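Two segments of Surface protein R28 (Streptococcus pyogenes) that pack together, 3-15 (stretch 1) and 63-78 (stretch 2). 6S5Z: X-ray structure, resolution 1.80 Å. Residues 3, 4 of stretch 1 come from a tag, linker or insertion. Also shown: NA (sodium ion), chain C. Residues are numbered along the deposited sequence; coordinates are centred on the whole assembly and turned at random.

Stretch 1 (3-15) AMDKIKYSPEAKH
Stretch 2 (63-78) EVHYPDGTVDDVNVKV

A sodium ion joins the two stretches. Stretch 1 gives it two backbone oxygens, Lys-6 O at 2.4 Å and Tyr-9 O at 2.5 Å from NA. Stretch 2 gives one carboxylate oxygen, Asp-72 OD2, at 2.5 Å from NA. Three waters complete six ligands. One of them also donates a hydrogen bond to Asp-72 OD1 at 2.6 Å, and another is hydrogen-bonded to Ser-10 OG at 2.9 Å. Asp-72 has chi1 at -98°, between wells, and chi2 at -35°. Its OD2 also accepts a hydrogen bond from Tyr-66 OH at 2.7 Å.

After two tag residues, Ala-3 and Met-4, stretch 1 forms a short helix, 5-8, and runs on as extended loop from Tyr-9. Met-4 is the N-cap; its O accepts from Ile-7 N at 2.9 Å and from Lys-8 N at 3.0 Å. Stretch 2 is a hairpin. Strands 63-65 and 71-78 pair through Val-64 N to Asp-72 O at 2.7 Å and Asp-72 N to Val-64 O at 2.9 Å. A type I turn spans Tyr-66 to Gly-69, closed by Gly-69 N to Tyr-66 O at 3.0 Å. Gly-69 has phi/psi 91/-7, where a CB would be jammed against the preceding carbonyl O.

The helix start meets this turn. Asp-5 (chi1 m) and Asp-68 (chi1 p) exchange hydrogen bonds: Asp-5 N to Asp-68 OD2 at 2.7 Å, nearly linear, and Asp-68 N to Asp-5 OD2 at 3.0 Å, more bent. Asp-5 OD2 and Asp-68 OD1, both acceptors, also lie 3.2 Å apart and are not hydrogen-bonded. Asp-68 OD1 is occupied by Thr-70, accepting from OG1 at 2.7 Å and from N at 2.9 Å. Thr-70 OG1 (chi1 p) in turn accepts from Lys-6 N at 3.1 Å. The Lys-6 side chain (p, t, m, t) crosses toward the strand, and its NZ donates to Val-71 O at 2.9 Å.

Tyr-66 (chi1 m, chi2 -70°) points toward stretch 1. Asp-5 C lies over one face of its ring, and Pro-11 CD sits at the edge, 3.1 Å from Tyr-66 OH. The Tyr-9 ring (chi1 m, chi2 -71°) is near parallel to it, with planes at 28°. The centroids are 5.6 Å apart and the rings barely overlap.

Beyond the ion, Pro-11 and Ala-13 pack on valines. Pro-11, C-gamma endo, points toward stretch 2; its CG lies 3.7 Å from Val-74 CG2 and its CB 4.2 Å from Val-64 CG2. Glu-12 and Lys-14 point away. Between them, Ala-13 points toward the strand, with CB 3.7 Å from Val-76 CG1 and 4.0 Å from Val-74 CG1. Ala-13 CB lies 3.2 Å from Asn-75 O. The loop runs in the same direction as strand 71-78, and the register pairs Ala-13 with Val-76 (CA to CA 5.4 Å) and His-15 with Lys-77 (CA to CA 5.3 Å). A water donates to Lys-14 O at 2.6 Å and to Lys-77 O at 2.8 Å, bridging the two carbonyls.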

ATOM      1  N   ALA A   3       5.930  12.964 -18.634  1.00 23.66           N
ATOM      2  CA  ALA A   3       6.195  12.130 -17.469  1.00 19.23           C
ATOM      3  C   ALA A   3       4.971  11.275 -17.183  1.00 23.42           C
ATOM      4  O   ALA A   3       3.867  11.800 -17.009  1.00 24.59           O
ATOM      5  CB  ALA A   3       6.555  12.976 -16.249  1.00 26.43           C
ATOM      6  N   MET A   4       5.164   9.963 -17.134  1.00 21.94           N
ATOM      7  CA  MET A   4       4.056   9.092 -16.777  1.00 16.99           C
ATOM      8  C   MET A   4       3.743   9.241 -15.290  1.00 15.52           C
ATOM      9  O   MET A   4       4.563   9.729 -14.497  1.00 19.92           O
ATOM     10  CB  MET A   4       4.391   7.642 -17.110  1.00 22.46           C
ATOM     11  CG  MET A   4       5.609   7.137 -16.374  1.00 30.07           C
ATOM     12  SD  MET A   4       6.182   5.528 -16.959  1.00 41.08           S
ATOM     13  CE  MET A   4       7.313   6.018 -18.253  1.00 39.30           C
ATOM     14  N   ASP A   5       2.551   8.780 -14.909  1.00 15.03           N
ATOM     15  CA  ASP A   5       2.064   9.014 -13.555  1.00 14.39           C
ATOM     16  C   ASP A   5       2.993   8.440 -12.492  1.00 17.67           C
ATOM     17  O   ASP A   5       3.248   9.094 -11.475  1.00 17.08           O
ATOM     18  CB  ASP A   5       0.672   8.413 -13.397  1.00 13.71           C
ATOM     19  CG  ASP A   5      -0.424   9.273 -14.036  1.00 22.54           C
ATOM     20  OD1 ASP A   5      -0.142  10.426 -14.391  1.00 21.64           O
ATOM     21  OD2 ASP A   5      -1.568   8.783 -14.179  1.00 25.35           O
ATOM     22  N   LYS A   6       3.514   7.224 -12.702  1.00 17.75           N
ATOM     23  CA  LYS A   6       4.377   6.624 -11.691  1.00 18.10           C
ATOM     24  C   LYS A   6       5.679   7.386 -11.519  1.00 22.71           C
ATOM     25  O   LYS A   6       6.370   7.186 -10.513  1.00 23.48           O
ATOM     26  CB  LYS A   6       4.633   5.141 -11.983  1.00 16.30           C
ATOM     27  CG  LYS A   6       5.431   4.812 -13.211  1.00 21.46           C
ATOM     28  CD  LYS A   6       5.672   3.301 -13.243  1.00 22.05           C
ATOM     29  CE  LYS A   6       6.790   2.886 -12.296  1.00 19.93           C
ATOM     30  NZ  LYS A   6       6.822   1.410 -11.973  1.00 20.50           N
ATOM     31  N   ILE A   7       6.050   8.224 -12.485  1.00 23.23           N
ATOM     32  CA  ILE A   7       7.197   9.109 -12.295  1.00 23.83           C
ATOM     33  C   ILE A   7       6.785  10.399 -11.591  1.00 22.17           C
ATOM     34  O   ILE A   7       7.515  10.900 -10.731  1.00 26.10           O
ATOM     35  CB  ILE A   7       7.885   9.390 -13.645  1.00 25.37           C
ATOM     36  CG1 ILE A   7       8.347   8.087 -14.284  1.00 31.30           C
ATOM     37  CG2 ILE A   7       9.086  10.284 -13.452  1.00 27.19           C
ATOM     38  CD1 ILE A   7       9.348   7.334 -13.442  1.00 34.09           C
ATOM     39  N   LYS A   8       5.604  10.943 -11.912  1.00 22.29           N
ATOM     40  CA  LYS A   8       5.201  12.220 -11.320  1.00 21.79           C
ATOM     41  C   LYS A   8       4.946  12.089  -9.827  1.00 21.80           C
ATOM     42  O   LYS A   8       5.249  13.013  -9.056  1.00 23.99           O
ATOM     43  CB  LYS A   8       3.936  12.780 -11.975  1.00 26.30           C
ATOM     44  CG  LYS A   8       4.020  13.157 -13.420  1.00 31.76           C
ATOM     45  CD  LYS A   8       2.621  13.478 -13.930  1.00 30.54           C
ATOM     46  CE  LYS A   8       2.681  14.162 -15.281  1.00 31.11           C
ATOM     47  NZ  LYS A   8       1.335  14.481 -15.796  1.00 29.30           N
ATOM     48  N   TYR A   9       4.370  10.970  -9.406  1.00 18.18           N
ATOM     49  CA  TYR A   9       3.836  10.827  -8.063  1.00 16.19           C
ATOM     50  C   TYR A   9       4.757   9.964  -7.208  1.00 20.32           C
ATOM     51  O   TYR A   9       5.479   9.095  -7.712  1.00 17.30           O
ATOM     52  CB  TYR A   9       2.421  10.254  -8.109  1.00 12.73           C
ATOM     53  CG  TYR A   9       1.493  11.135  -8.927  1.00 12.84           C
ATOM     54  CD1 TYR A   9       1.076  12.383  -8.455  1.00 16.43           C
ATOM     55  CD2 TYR A   9       1.041  10.724 -10.173  1.00 10.85           C
ATOM     56  CE1 TYR A   9       0.239  13.200  -9.215  1.00 15.05           C
ATOM     57  CE2 TYR A   9       0.197  11.533 -10.936  1.00 20.37           C
ATOM     58  CZ  TYR A   9      -0.190  12.765 -10.455  1.00 21.94           C
ATOM     59  OH  TYR A   9      -1.024  13.550 -11.227  1.00 27.54           O
ATOM     60  N   SER A  10       4.741  10.231  -5.899  1.00 16.25           N
ATOM     61  CA  SER A  10       5.668   9.615  -4.951  1.00 16.05           C
ATOM     62  C   SER A  10       4.924   9.060  -3.742  1.00 15.69           C
ATOM     63  O   SER A  10       4.947   9.652  -2.651  1.00 12.75           O
ATOM     64  CB  SER A  10       6.734  10.627  -4.525  1.00 19.33           C
ATOM     65  OG  SER A  10       7.493  11.054  -5.648  1.00 21.90           O
ATOM     66  N   PRO A  11       4.257   7.918  -3.892  1.00 17.70           N
ATOM     67  CA  PRO A  11       3.598   7.301  -2.737  1.00 11.04           C
ATOM     68  C   PRO A  11       4.616   6.853  -1.697  1.00 14.11           C
ATOM     69  O   PRO A  11       5.721   6.406  -2.024  1.00 13.64           O
ATOM     70  CB  PRO A  11       2.846   6.110  -3.344  1.00 14.84           C
ATOM     71  CG  PRO A  11       3.587   5.803  -4.599  1.00 16.14           C
ATOM     72  CD  PRO A  11       4.144   7.093  -5.106  1.00 18.25           C
ATOM     73  N   GLU A  12       4.241   7.010  -0.433  1.00 12.08           N
ATOM     74  CA  GLU A  12       5.093   6.643   0.684  1.00 13.74           C
ATOM     75  C   GLU A  12       4.296   5.777   1.632  1.00 19.21           C
ATOM     76  O   GLU A  12       3.105   6.020   1.852  1.00 12.01           O
ATOM     77  CB  GLU A  12       5.608   7.877   1.430  1.00 19.84           C
ATOM     78  CG  GLU A  12       6.520   8.739   0.593  1.00 28.62           C
ATOM     79  CD  GLU A  12       6.962   9.995   1.320  1.00 37.76           C
ATOM     80  OE1 GLU A  12       6.370  11.060   1.045  1.00 35.90           O
ATOM     81  OE2 GLU A  12       7.859   9.909   2.188  1.00 48.27           O
ATOM     82  N   ALA A  13       4.975   4.790   2.208  1.00 15.00           N
ATOM     83  CA  ALA A  13       4.347   3.820   3.087  1.00 12.83           C
ATOM     84  C   ALA A  13       3.947   4.438   4.416  1.00 14.08           C
ATOM     85  O   ALA A  13       4.615   5.338   4.944  1.00 15.24           O
ATOM     86  CB  ALA A  13       5.300   2.657   3.347  1.00 13.84           C
ATOM     87  N   LYS A  14       2.854   3.923   4.962  1.00 13.70           N
ATOM     88  CA  LYS A  14       2.435   4.175   6.329  1.00 13.41           C
ATOM     89  C   LYS A  14       2.578   2.883   7.120  1.00 24.21           C
ATOM     90  O   LYS A  14       2.065   1.836   6.700  1.00 17.39           O
ATOM     91  CB  LYS A  14       0.988   4.672   6.377  1.00 13.52           C
ATOM     92  CG  LYS A  14       0.415   4.730   7.796  1.00 15.50           C
ATOM     93  CD  LYS A  14      -1.014   5.271   7.814  1.00 17.46           C
ATOM     94  CE  LYS A  14      -1.659   5.060   9.187  1.00 19.50           C
ATOM     95  NZ  LYS A  14      -3.011   5.684   9.259  1.00 24.69           N
ATOM     96  N   HIS A  15       3.289   2.951   8.247  1.00 14.48           N
ATOM     97  CA  HIS A  15       3.392   1.803   9.140  1.00 17.34           C
ATOM     98  C   HIS A  15       2.131   1.717   9.995  1.00 23.78           C
ATOM     99  O   HIS A  15       1.847   2.630  10.778  1.00 18.25           O
ATOM    100  CB  HIS A  15       4.633   1.922  10.029  1.00 19.07           C
ATOM    101  CG  HIS A  15       4.664   0.909  11.130  1.00 22.96           C
ATOM    102  ND1 HIS A  15       4.638   1.258  12.462  1.00 24.33           N
ATOM    103  CD2 HIS A  15       4.672  -0.446  11.094  1.00 22.12           C
ATOM    104  CE1 HIS A  15       4.638   0.162  13.201  1.00 25.61           C
ATOM    105  NE2 HIS A  15       4.655  -0.886  12.395  1.00 23.09           N
ATOM    106  N   GLU A  63       0.313  -2.092  -4.452  1.00 13.31           N
ATOM    107  CA  GLU A  63       0.335  -1.574  -5.809  1.00 14.04           C
ATOM    108  C   GLU A  63      -0.548  -0.337  -5.884  1.00 15.57           C
ATOM    109  O   GLU A  63      -1.736  -0.396  -5.539  1.00 11.09           O
ATOM    110  CB  GLU A  63      -0.164  -2.608  -6.809  1.00 12.00           C
ATOM    111  CG  GLU A  63       0.629  -3.874  -6.818  1.00 15.56           C
ATOM    112  CD  GLU A  63       0.055  -4.878  -7.818  1.00 18.12           C
ATOM    113  OE1 GLU A  63      -1.048  -4.635  -8.368  1.00 14.80           O
ATOM    114  OE2 GLU A  63       0.718  -5.903  -8.050  1.00 15.29           O
ATOM    115  N   VAL A  64       0.020   0.767  -6.353  1.00  9.23           N
ATOM    116  CA  VAL A  64      -0.732   1.998  -6.589  1.00  9.13           C
ATOM    117  C   VAL A  64      -0.969   2.106  -8.092  1.00 12.09           C
ATOM    118  O   VAL A  64      -0.018   2.246  -8.867  1.00 13.74           O
ATOM    119  CB  VAL A  64       0.008   3.230  -6.045  1.00  8.93           C
ATOM    120  CG1 VAL A  64      -0.834   4.487  -6.226  1.00 14.45           C
ATOM    121  CG2 VAL A  64       0.274   3.041  -4.597  1.00 10.89           C
ATOM    122  N   HIS A  65      -2.229   2.011  -8.517  1.00 10.08           N
ATOM    123  CA  HIS A  65      -2.585   2.005  -9.938  1.00 11.60           C
ATOM    124  C   HIS A  65      -3.039   3.407 -10.325  1.00 16.16           C
ATOM    125  O   HIS A  65      -4.095   3.860  -9.887  1.00 13.33           O
ATOM    126  CB  HIS A  65      -3.694   0.989 -10.222  1.00 14.69           C
ATOM    127  CG  HIS A  65      -3.249  -0.439 -10.139  1.00 18.19           C
ATOM    128  ND1 HIS A  65      -3.020  -1.213 -11.256  1.00 17.39           N
ATOM    129  CD2 HIS A  65      -2.965  -1.223  -9.073  1.00 17.90           C
ATOM    130  CE1 HIS A  65      -2.623  -2.417 -10.881  1.00 17.79           C
ATOM    131  NE2 HIS A  65      -2.587  -2.450  -9.561  1.00 17.18           N
ATOM    132  N   TYR A  66      -2.288   4.053 -11.189  1.00 13.49           N
ATOM    133  CA  TYR A  66      -2.562   5.432 -11.546  1.00 12.09           C
ATOM    134  C   TYR A  66      -3.502   5.494 -12.736  1.00 17.72           C
ATOM    135  O   TYR A  66      -3.672   4.505 -13.458  1.00 18.06           O
ATOM    136  CB  TYR A  66      -1.264   6.149 -11.878  1.00 17.64           C
ATOM    137  CG  TYR A  66      -0.321   6.248 -10.726  1.00 13.53           C
ATOM    138  CD1 TYR A  66      -0.608   7.069  -9.655  1.00 10.92           C
ATOM    139  CD2 TYR A  66       0.875   5.536 -10.714  1.00 15.33           C
ATOM    140  CE1 TYR A  66       0.256   7.178  -8.600  1.00 19.86           C
ATOM    141  CE2 TYR A  66       1.749   5.646  -9.660  1.00 16.60           C
ATOM    142  CZ  TYR A  66       1.429   6.462  -8.605  1.00 15.87           C
ATOM    143  OH  TYR A  66       2.292   6.575  -7.550  1.00 21.17           O
ATOM    144  N   PRO A  67      -4.140   6.644 -12.964  1.00 15.92           N
ATOM    145  CA  PRO A  67      -5.088   6.741 -14.086  1.00 21.58           C
ATOM    146  C   PRO A  67      -4.484   6.507 -15.456  1.00 23.73           C
ATOM    147  O   PRO A  67      -5.218   6.102 -16.361  1.00 27.12           O
ATOM    148  CB  PRO A  67      -5.629   8.177 -13.970  1.00 17.66           C
ATOM    149  CG  PRO A  67      -5.442   8.525 -12.529  1.00 19.01           C
ATOM    150  CD  PRO A  67      -4.140   7.866 -12.139  1.00 12.61           C
ATOM    151  N   ASP A  68      -3.184   6.704 -15.651  1.00 23.07           N
ATOM    152  CA  ASP A  68      -2.624   6.495 -16.979  1.00 22.39           C
ATOM    153  C   ASP A  68      -2.187   5.061 -17.183  1.00 24.84           C
ATOM    154  O   ASP A  68      -1.587   4.744 -18.216  1.00 22.84           O
ATOM    155  CB  ASP A  68      -1.453   7.453 -17.251  1.00 24.75           C
ATOM    156  CG  ASP A  68      -0.203   7.112 -16.460  1.00 24.83           C
ATOM    157  OD1 ASP A  68      -0.254   6.242 -15.573  1.00 24.47           O
ATOM    158  OD2 ASP A  68       0.848   7.736 -16.721  1.00 27.49           O
ATOM    159  N   GLY A  69      -2.489   4.190 -16.228  1.00 21.90           N
ATOM    160  CA  GLY A  69      -2.177   2.785 -16.338  1.00 19.30           C
ATOM    161  C   GLY A  69      -0.837   2.383 -15.790  1.00 16.33           C
ATOM    162  O   GLY A  69      -0.559   1.180 -15.713  1.00 24.07           O
ATOM    163  N   THR A  70       0.001   3.333 -15.393  1.00 15.71           N
ATOM    164  CA  THR A  70       1.231   2.904 -14.762  1.00 21.44           C
ATOM    165  C   THR A  70       0.963   2.611 -13.287  1.00 21.97           C
ATOM    166  O   THR A  70      -0.061   3.012 -12.718  1.00 16.76           O
ATOM    167  CB  THR A  70       2.337   3.949 -14.933  1.00 18.91           C
ATOM    168  OG1 THR A  70       1.938   5.170 -14.327  1.00 22.30           O
ATOM    169  CG2 THR A  70       2.606   4.208 -16.420  1.00 19.33           C
ATOM    170  N   VAL A  71       1.914   1.918 -12.669  1.00 18.09           N
ATOM    171  CA  VAL A  71       1.743   1.324 -11.351  1.00 13.67           C
ATOM    172  C   VAL A  71       3.021   1.517 -10.555  1.00 13.88           C
ATOM    173  O   VAL A  71       4.118   1.266 -11.057  1.00 19.38           O
ATOM    174  CB  VAL A  71       1.401  -0.187 -11.459  1.00 13.56           C
ATOM    175  CG1 VAL A  71       1.188  -0.794 -10.078  1.00 17.96           C
ATOM    176  CG2 VAL A  71       0.151  -0.406 -12.321  1.00 22.41           C
ATOM    177  N   ASP A  72       2.871   1.907  -9.297  1.00 17.06           N
ATOM    178  CA  ASP A  72       3.972   1.976  -8.348  1.00 18.30           C
ATOM    179  C   ASP A  72       3.811   0.847  -7.343  1.00 16.24           C
ATOM    180  O   ASP A  72       2.692   0.544  -6.922  1.00 19.50           O
ATOM    181  CB  ASP A  72       3.991   3.319  -7.597  1.00 16.03           C
ATOM    182  CG  ASP A  72       4.960   4.321  -8.186  1.00 21.92           C
ATOM    183  OD1 ASP A  72       6.036   3.897  -8.667  1.00 23.27           O
ATOM    184  OD2 ASP A  72       4.672   5.548  -8.111  1.00 20.56           O
ATOM    185  N   ASP A  73       4.923   0.199  -6.997  1.00 14.96           N
ATOM    186  CA  ASP A  73       4.970  -0.770  -5.909  1.00 11.90           C
ATOM    187  C   ASP A  73       5.536  -0.094  -4.661  1.00 15.18           C
ATOM    188  O   ASP A  73       6.563   0.587  -4.732  1.00 18.41           O
ATOM    189  CB  ASP A  73       5.832  -1.977  -6.281  1.00 19.98           C
ATOM    190  CG  ASP A  73       5.190  -2.849  -7.337  1.00 21.41           C
ATOM    191  OD1 ASP A  73       3.956  -2.780  -7.524  1.00 24.37           O
ATOM    192  OD2 ASP A  73       5.928  -3.617  -7.989  1.00 27.96           O
ATOM    193  N   VAL A  74       4.873  -0.286  -3.528  1.00 11.83           N
ATOM    194  CA  VAL A  74       5.261   0.364  -2.283  1.00 15.86           C
ATOM    195  C   VAL A  74       5.402  -0.692  -1.195  1.00 14.99           C
ATOM    196  O   VAL A  74       4.419  -1.345  -0.834  1.00  9.40           O
ATOM    197  CB  VAL A  74       4.248   1.443  -1.863  1.00 14.39           C
ATOM    198  CG1 VAL A  74       4.700   2.069  -0.566  1.00 13.96           C
ATOM    199  CG2 VAL A  74       4.106   2.497  -2.963  1.00 16.74           C
ATOM    200  N   ASN A  75       6.621  -0.858  -0.679  1.00 15.66           N
ATOM    201  CA  ASN A  75       6.861  -1.761   0.438  1.00 14.10           C
ATOM    202  C   ASN A  75       6.344  -1.152   1.733  1.00 13.88           C
ATOM    203  O   ASN A  75       6.644   0.005   2.049  1.00 12.90           O
ATOM    204  CB  ASN A  75       8.357  -2.059   0.569  1.00 13.32           C
ATOM    205  CG  ASN A  75       8.906  -2.785  -0.636  1.00 19.50           C
ATOM    206  OD1 ASN A  75       8.198  -3.560  -1.283  1.00 21.52           O
ATOM    207  ND2 ASN A  75      10.160  -2.515  -0.967  1.00 26.71           N
ATOM    208  N   VAL A  76       5.586  -1.937   2.492  1.00 10.01           N
ATOM    209  CA  VAL A  76       4.958  -1.473   3.727  1.00  9.43           C
ATOM    210  C   VAL A  76       5.190  -2.488   4.833  1.00 10.16           C
ATOM    211  O   VAL A  76       5.573  -3.632   4.601  1.00 16.45           O
ATOM    212  CB  VAL A  76       3.447  -1.210   3.573  1.00  9.57           C
ATOM    213  CG1 VAL A  76       3.149  -0.262   2.420  1.00 12.35           C
ATOM    214  CG2 VAL A  76       2.704  -2.548   3.377  1.00  9.22           C
ATOM    215  N   LYS A  77       4.937  -2.041   6.052  1.00 12.78           N
ATOM    216  CA  LYS A  77       5.129  -2.853   7.236  1.00 18.61           C
ATOM    217  C   LYS A  77       3.870  -2.773   8.078  1.00 18.86           C
ATOM    218  O   LYS A  77       3.255  -1.707   8.194  1.00 20.43           O
ATOM    219  CB  LYS A  77       6.368  -2.394   8.016  1.00 17.92           C
ATOM    220  CG  LYS A  77       7.631  -2.572   7.182  1.00 22.91           C
ATOM    221  CD  LYS A  77       8.932  -2.386   7.952  1.00 33.73           C
ATOM    222  CE  LYS A  77      10.100  -2.950   7.133  1.00 40.94           C
ATOM    223  NZ  LYS A  77      11.340  -3.181   7.925  1.00 45.78           N
ATOM    224  N   VAL A  78       3.476  -3.910   8.638  1.00 14.37           N
ATOM    225  CA  VAL A  78       2.315  -3.985   9.505  1.00 14.22           C
ATOM    226  C   VAL A  78       2.738  -4.728  10.759  1.00 11.42           C
ATOM    227  O   VAL A  78       3.258  -5.849  10.682  1.00 12.26           O
ATOM    228  CB  VAL A  78       1.117  -4.687   8.834  1.00 16.33           C
ATOM    229  CG1 VAL A  78      -0.058  -4.751   9.798  1.00 19.26           C
ATOM    230  CG2 VAL A  78       0.687  -3.975   7.553  1.00 13.31           C
TER
HETATM  231 NA    NA C 401       6.750   6.967  -8.179  1.00 19.73          NA
HETATM  232  O   HOH W   1       8.403   8.850  -7.351  1.00 29.09           O
HETATM  233  O   HOH W   2       1.188  -0.602   6.627  1.00 11.42           O
HETATM  234  O   HOH W   3       8.353   5.023  -9.192  1.00 39.82           O
HETATM  235  O   HOH W   4       7.602   5.857  -5.945  1.00 46.20           O